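Hydrogenase expression/formation protein HypE (Desulfovibrio vulgaris subsp. vulgaris, PDB 2Z1U) binds ATP and magnesium and probably takes part in the maturation of hydrogenases. Local coordinates at residues R90-G95 with I143-I148. Sequence-based numbering, arbitrary orientation.
Sequences RYLSCG and INTTGI
Ser93 and Thr146 face each other as a hydrogen-bonded pair of two antiparallel strands. Ser93 OG sits between its backbone N and carbonyl carbon (chi1 63°), which brings it 3.3 Å from Thr146 CB. This is a packing contact; Ser93 OG hydrogen-bonds a water at 2.7 Å. Thr146 OG1 turns instead to Thr55 on strand 50-58 and to Thr146 of the second subunit. On the same face, Ile148 CG2 lies at the edge of the Tyr91 ring, near its plane, and touches Tyr91 CB at 3.6 Å. The ring itself runs away from Ile148, and Arg90 CB lies against one of its faces. Leu92 and Cys94 point to the other face with Thr145. Leu92 CD2 rests on Gly147 CA (3.8 Å), where no side chain intervenes, and Leu92 CD1 meets Thr145 CB at 4.1 Å. Arg90 and Tyr91 form a classic beta bulge opposite Ile148: Ile148 O accepts from Arg90 N (2.9 Å) and Tyr91 N (3.2 Å). These are the central strands of the four-stranded sheet in the AIR synthase-like N-terminal region. The two faces differ in chemistry. The Thr146 hydroxyl bonds its counterpart across the subunit interface, where Ser93 and Asn144 also pack, while Cys94 on the other face touches bound ATP.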
loop_
_atom_site.group_PDB
_atom_site.type_symbol
_atom_site.label_atom_id
_atom_site.label_comp_id
_atom_site.label_asym_id
_atom_site.label_seq_id
_atom_site.Cartn_x
_atom_site.Cartn_y
_atom_site.Cartn_z
ATOM N N ARG A 90 -2.127 9.700 -11.151
ATOM C CA ARG A 90 -1.205 10.798 -10.971
ATOM C C ARG A 90 -0.038 10.392 -10.090
ATOM O O ARG A 90 1.129 10.701 -10.408
ATOM C CB ARG A 90 -1.916 12.002 -10.338
ATOM C CG ARG A 90 -3.035 12.605 -11.195
ATOM C CD ARG A 90 -2.495 13.319 -12.433
ATOM N NE ARG A 90 -1.367 14.199 -12.133
ATOM C CZ ARG A 90 -1.478 15.406 -11.575
ATOM N NH1 ARG A 90 -2.672 15.875 -11.227
ATOM N NH2 ARG A 90 -0.393 16.146 -11.345
ATOM N N TYR A 91 -0.354 9.723 -8.976
ATOM C CA TYR A 91 0.614 9.522 -7.885
ATOM C C TYR A 91 0.540 8.141 -7.295
ATOM O O TYR A 91 -0.546 7.633 -7.039
ATOM C CB TYR A 91 0.403 10.552 -6.762
ATOM C CG TYR A 91 0.521 11.994 -7.226
ATOM C CD1 TYR A 91 1.714 12.468 -7.778
ATOM C CD2 TYR A 91 -0.557 12.874 -7.123
ATOM C CE1 TYR A 91 1.847 13.782 -8.205
ATOM C CE2 TYR A 91 -0.438 14.193 -7.544
ATOM C CZ TYR A 91 0.767 14.641 -8.083
ATOM O OH TYR A 91 0.885 15.947 -8.514
ATOM N N LEU A 92 1.701 7.537 -7.091
ATOM C CA LEU A 92 1.791 6.208 -6.476
ATOM C C LEU A 92 2.565 6.283 -5.156
ATOM O O LEU A 92 3.428 7.142 -4.976
ATOM C CB LEU A 92 2.535 5.250 -7.424
ATOM C CG LEU A 92 1.935 4.694 -8.747
ATOM C CD1 LEU A 92 1.909 3.176 -8.779
ATOM C CD2 LEU A 92 0.591 5.258 -9.172
ATOM N N SER A 93 2.235 5.390 -4.234
ATOM C CA SER A 93 3.116 5.064 -3.126
ATOM C C SER A 93 3.687 3.659 -3.359
ATOM O O SER A 93 3.092 2.857 -4.077
ATOM C CB SER A 93 2.345 5.081 -1.809
ATOM O OG SER A 93 1.335 4.080 -1.803
ATOM N N CYS A 94 4.824 3.360 -2.732
ATOM C CA CYS A 94 5.399 2.013 -2.785
ATOM C C CYS A 94 5.847 1.541 -1.408
ATOM O O CYS A 94 6.512 2.259 -0.688
ATOM C CB CYS A 94 6.562 1.927 -3.775
ATOM S SG CYS A 94 7.848 3.116 -3.491
ATOM N N GLY A 95 5.481 0.317 -1.061
ATOM C CA GLY A 95 5.865 -0.277 0.199
ATOM C C GLY A 95 6.661 -1.522 -0.129
ATOM O O GLY A 95 6.117 -2.486 -0.666
ATOM N N ILE A 143 6.223 -6.174 -3.100
ATOM C CA ILE A 143 6.014 -4.735 -3.218
ATOM C C ILE A 143 4.520 -4.484 -3.189
ATOM O O ILE A 143 3.757 -5.158 -3.901
ATOM C CB ILE A 143 6.587 -4.164 -4.556
ATOM C CG1 ILE A 143 8.022 -4.635 -4.804
ATOM C CG2 ILE A 143 6.501 -2.626 -4.585
ATOM C CD1 ILE A 143 8.596 -4.210 -6.196
ATOM N N ASN A 144 4.099 -3.529 -2.363
ATOM C CA ASN A 144 2.771 -2.982 -2.493
ATOM C C ASN A 144 2.847 -1.615 -3.161
ATOM O O ASN A 144 3.744 -0.801 -2.861
ATOM C CB ASN A 144 2.093 -2.850 -1.126
ATOM C CG ASN A 144 0.700 -2.235 -1.235
ATOM O OD1 ASN A 144 0.575 -1.024 -1.355
ATOM N ND2 ASN A 144 -0.343 -3.072 -1.193
ATOM N N THR A 145 1.917 -1.348 -4.078
ATOM C CA THR A 145 1.767 0.012 -4.580
ATOM C C THR A 145 0.321 0.464 -4.459
ATOM O O THR A 145 -0.594 -0.333 -4.625
ATOM C CB THR A 145 2.265 0.200 -6.036
ATOM O OG1 THR A 145 1.626 -0.722 -6.910
ATOM C CG2 THR A 145 3.813 0.054 -6.137
ATOM N N THR A 146 0.134 1.748 -4.158
ATOM C CA THR A 146 -1.206 2.321 -4.103
ATOM C C THR A 146 -1.211 3.500 -5.074
ATOM O O THR A 146 -0.256 4.283 -5.128
ATOM C CB THR A 146 -1.546 2.760 -2.660
ATOM O OG1 THR A 146 -1.419 1.621 -1.801
ATOM C CG2 THR A 146 -2.956 3.329 -2.534
ATOM N N GLY A 147 -2.288 3.612 -5.834
ATOM C CA GLY A 147 -2.392 4.639 -6.833
ATOM C C GLY A 147 -3.538 5.567 -6.521
ATOM O O GLY A 147 -4.597 5.146 -6.016
ATOM N N ILE A 148 -3.331 6.830 -6.862
ATOM C CA ILE A 148 -4.373 7.826 -6.759
ATOM C C ILE A 148 -4.478 8.602 -8.075
ATOM O O ILE A 148 -3.471 9.056 -8.631
ATOM C CB ILE A 148 -4.147 8.758 -5.524
ATOM C CG1 ILE A 148 -5.393 9.596 -5.239
ATOM C CG2 ILE A 148 -2.920 9.642 -5.688
ATOM C CD1 ILE A 148 -6.307 8.912 -4.221
HETATM O O HOH W 1 1.866 1.527 -1.065
#